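Local coordinates for DUF2787 domain-containing protein (Vibrio cholerae, PDB 2V1L) that is of unknown function but is encoded on a Vibrio cholerae pathogenicity island and shares structural homology with human p32, at residues V41-R46 / I62-S67. Sequence-based numbering, arbitrary orientation.
Sequences VVMNFR and IALSQS
Strand 41-46 and the 62-66 part of strand 60-66 run antiparallel, their axes 4.8 Å apart at closest approach and their directions 158° apart, joined by four nearly straight backbone hydrogen bonds. Two bonds link V41 and L64: V41 N reaches L64 O at a short 2.5 Å, almost along the C=O axis, and L64 N returns to V41 O. M43 and I62 form the second hydrogen-bonded pair, with I62 N meeting M43 O at 3.0 Å. Between them V42 and A63 make a non-hydrogen-bonded pair, whose CA atoms each sit 3.5 Å from a carbonyl oxygen opposite, V42 CA from I62 O and A63 CA from V41 O.

V41, M43, I62 and L64 share one face of the sheet. V41 and L64 run alongside each other; V41 CG1 is wedged between its own N and C (chi1 88°) and lies 3.7 Å from L64 CB. The extended M43 chain slants across L64, so that only its terminal CE touches L64 CD1, at 3.6 Å. F45 crosses I62 obliquely, ring atom CE2 lying 3.6 Å from I62 CD1.

L21, I24 and L25 of helix 15-29 cover M43, and F130 of helix 117-135 packs edge-to-face with F45. Strands 141-144 and 72-82 flank the pair, an interior pairing of a curved antiparallel sheet whose apolar face packs on helices: an alpha+beta arrangement, consistent with the structural homology to human p32.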
ATOM      1  N   VAL A  41      -0.097  13.128   3.435  1.00 49.72           N
ATOM      2  CA  VAL A  41       1.198  12.456   3.615  1.00 48.17           C
ATOM      3  C   VAL A  41       1.412  11.232   2.681  1.00 46.84           C
ATOM      4  O   VAL A  41       0.465  10.532   2.319  1.00 46.48           O
ATOM      5  CB  VAL A  41       1.401  12.053   5.120  1.00 48.52           C
ATOM      6  CG1 VAL A  41       0.825  10.681   5.439  1.00 47.99           C
ATOM      7  CG2 VAL A  41       2.847  12.096   5.497  1.00 48.79           C
ATOM      8  N   VAL A  42       2.664  10.996   2.304  1.00 44.94           N
ATOM      9  CA  VAL A  42       3.032   9.874   1.452  1.00 43.75           C
ATOM     10  C   VAL A  42       4.149   9.034   2.086  1.00 42.78           C
ATOM     11  O   VAL A  42       5.231   9.539   2.381  1.00 42.40           O
ATOM     12  CB  VAL A  42       3.446  10.349   0.014  1.00 43.44           C
ATOM     13  CG1 VAL A  42       4.045   9.215  -0.791  1.00 43.64           C
ATOM     14  CG2 VAL A  42       2.250  10.925  -0.724  1.00 42.85           C
ATOM     15  N   MET A  43       3.877   7.740   2.270  1.00 41.91           N
ATOM     16  CA  MET A  43       4.865   6.783   2.782  1.00 40.82           C
ATOM     17  C   MET A  43       5.425   5.943   1.622  1.00 39.71           C
ATOM     18  O   MET A  43       4.669   5.487   0.757  1.00 39.18           O
ATOM     19  CB  MET A  43       4.223   5.846   3.818  1.00 40.84           C
ATOM     20  CG  MET A  43       3.634   6.495   5.060  1.00 41.62           C
ATOM     21  SD  MET A  43       2.885   5.280   6.188  1.00 42.21           S
ATOM     22  CE  MET A  43       2.189   6.337   7.450  1.00 40.50           C
ATOM     23  N   ASN A  44       6.733   5.727   1.613  1.00 38.02           N
ATOM     24  CA  ASN A  44       7.363   4.828   0.653  1.00 37.69           C
ATOM     25  C   ASN A  44       8.141   3.727   1.370  1.00 36.94           C
ATOM     26  O   ASN A  44       8.863   4.010   2.327  1.00 36.67           O
ATOM     27  CB  ASN A  44       8.298   5.576  -0.299  1.00 37.71           C
ATOM     28  CG  ASN A  44       7.544   6.436  -1.289  1.00 39.75           C
ATOM     29  OD1 ASN A  44       7.178   7.569  -0.978  1.00 40.93           O
ATOM     30  ND2 ASN A  44       7.287   5.893  -2.480  1.00 37.99           N
ATOM     31  N   PHE A  45       7.980   2.486   0.908  1.00 35.18           N
ATOM     32  CA  PHE A  45       8.710   1.342   1.455  1.00 33.57           C
ATOM     33  C   PHE A  45       9.542   0.823   0.297  1.00 33.83           C
ATOM     34  O   PHE A  45       8.980   0.467  -0.759  1.00 33.03           O
ATOM     35  CB  PHE A  45       7.738   0.250   1.984  1.00 32.02           C
ATOM     36  CG  PHE A  45       6.807   0.719   3.069  1.00 30.65           C
ATOM     37  CD1 PHE A  45       6.979   0.285   4.388  1.00 28.88           C
ATOM     38  CD2 PHE A  45       5.752   1.592   2.789  1.00 28.55           C
ATOM     39  CE1 PHE A  45       6.128   0.705   5.383  1.00 24.90           C
ATOM     40  CE2 PHE A  45       4.901   2.043   3.793  1.00 26.93           C
ATOM     41  CZ  PHE A  45       5.087   1.609   5.096  1.00 28.73           C
ATOM     42  N   ARG A  46      10.867   0.803   0.466  1.00 34.44           N
ATOM     43  CA  ARG A  46      11.769   0.316  -0.583  1.00 36.17           C
ATOM     44  C   ARG A  46      12.823  -0.693  -0.091  1.00 35.76           C
ATOM     45  O   ARG A  46      13.411  -0.514   0.961  1.00 35.10           O
ATOM     46  CB  ARG A  46      12.448   1.487  -1.328  1.00 36.31           C
ATOM     47  CG  ARG A  46      11.479   2.356  -2.187  1.00 38.56           C
ATOM     48  CD  ARG A  46      12.209   3.491  -2.975  1.00 39.65           C
ATOM     49  NE  ARG A  46      12.261   4.741  -2.201  1.00 46.99           N
ATOM     50  CZ  ARG A  46      11.524   5.831  -2.432  1.00 48.99           C
ATOM     51  NH1 ARG A  46      10.675   5.870  -3.450  1.00 51.23           N
ATOM     52  NH2 ARG A  46      11.640   6.897  -1.640  1.00 49.17           N
ATOM     53  N   ILE A  62       2.084   4.366  -0.119  1.00 28.91           N
ATOM     54  CA  ILE A  62       0.793   4.543   0.505  1.00 31.57           C
ATOM     55  C   ILE A  62       0.538   6.033   0.754  1.00 33.00           C
ATOM     56  O   ILE A  62       1.415   6.727   1.253  1.00 33.82           O
ATOM     57  CB  ILE A  62       0.675   3.754   1.845  1.00 31.27           C
ATOM     58  CG1 ILE A  62       0.902   2.256   1.608  1.00 32.16           C
ATOM     59  CG2 ILE A  62      -0.704   4.030   2.486  1.00 30.94           C
ATOM     60  CD1 ILE A  62       1.457   1.460   2.812  1.00 31.95           C
ATOM     61  N   ALA A  63      -0.666   6.506   0.420  1.00 34.73           N
ATOM     62  CA  ALA A  63      -1.027   7.914   0.612  1.00 36.43           C
ATOM     63  C   ALA A  63      -2.177   8.137   1.557  1.00 37.74           C
ATOM     64  O   ALA A  63      -3.241   7.508   1.469  1.00 37.54           O
ATOM     65  CB  ALA A  63      -1.320   8.596  -0.719  1.00 36.23           C
ATOM     66  N   LEU A  64      -1.964   9.094   2.445  1.00 40.15           N
ATOM     67  CA  LEU A  64      -2.928   9.413   3.478  1.00 43.00           C
ATOM     68  C   LEU A  64      -3.117  10.918   3.515  1.00 44.83           C
ATOM     69  O   LEU A  64      -2.169  11.676   3.312  1.00 45.28           O
ATOM     70  CB  LEU A  64      -2.404   8.934   4.847  1.00 42.70           C
ATOM     71  CG  LEU A  64      -1.838   7.519   5.024  1.00 42.22           C
ATOM     72  CD1 LEU A  64      -1.025   7.439   6.299  1.00 42.09           C
ATOM     73  CD2 LEU A  64      -2.943   6.503   5.072  1.00 40.79           C
ATOM     74  N   SER A  65      -4.339  11.348   3.784  1.00 47.63           N
ATOM     75  CA  SER A  65      -4.607  12.752   4.047  1.00 49.89           C
ATOM     76  C   SER A  65      -5.347  12.876   5.372  1.00 51.58           C
ATOM     77  O   SER A  65      -6.091  11.969   5.761  1.00 51.83           O
ATOM     78  CB  SER A  65      -5.432  13.356   2.923  1.00 49.59           C
ATOM     79  OG  SER A  65      -6.751  12.851   2.972  1.00 50.91           O
ATOM     80  N   GLN A  66      -5.124  14.000   6.052  1.00 53.97           N
ATOM     81  CA  GLN A  66      -5.720  14.296   7.365  1.00 56.18           C
ATOM     82  C   GLN A  66      -7.099  14.921   7.172  1.00 57.13           C
ATOM     83  O   GLN A  66      -7.217  16.024   6.619  1.00 57.13           O
ATOM     84  CB  GLN A  66      -4.822  15.266   8.155  1.00 56.21           C
ATOM     85  CG  GLN A  66      -3.421  15.489   7.528  1.00 57.31           C
ATOM     86  CD  GLN A  66      -2.674  16.715   8.068  1.00 57.41           C
ATOM     87  OE1 GLN A  66      -2.618  16.945   9.283  1.00 59.21           O
ATOM     88  NE2 GLN A  66      -2.082  17.496   7.158  1.00 57.34           N
ATOM     89  N   SER A  67      -8.138  14.229   7.636  1.00 58.39           N
ATOM     90  CA  SER A  67      -9.514  14.691   7.452  1.00 59.95           C
ATOM     91  C   SER A  67      -9.830  16.000   8.184  1.00 61.17           C
ATOM     92  O   SER A  67      -9.024  16.491   8.990  1.00 61.76           O
ATOM     93  CB  SER A  67     -10.506  13.606   7.873  1.00 60.00           C
ATOM     94  OG  SER A  67     -11.851  14.053   7.768  1.00 60.35           O
TER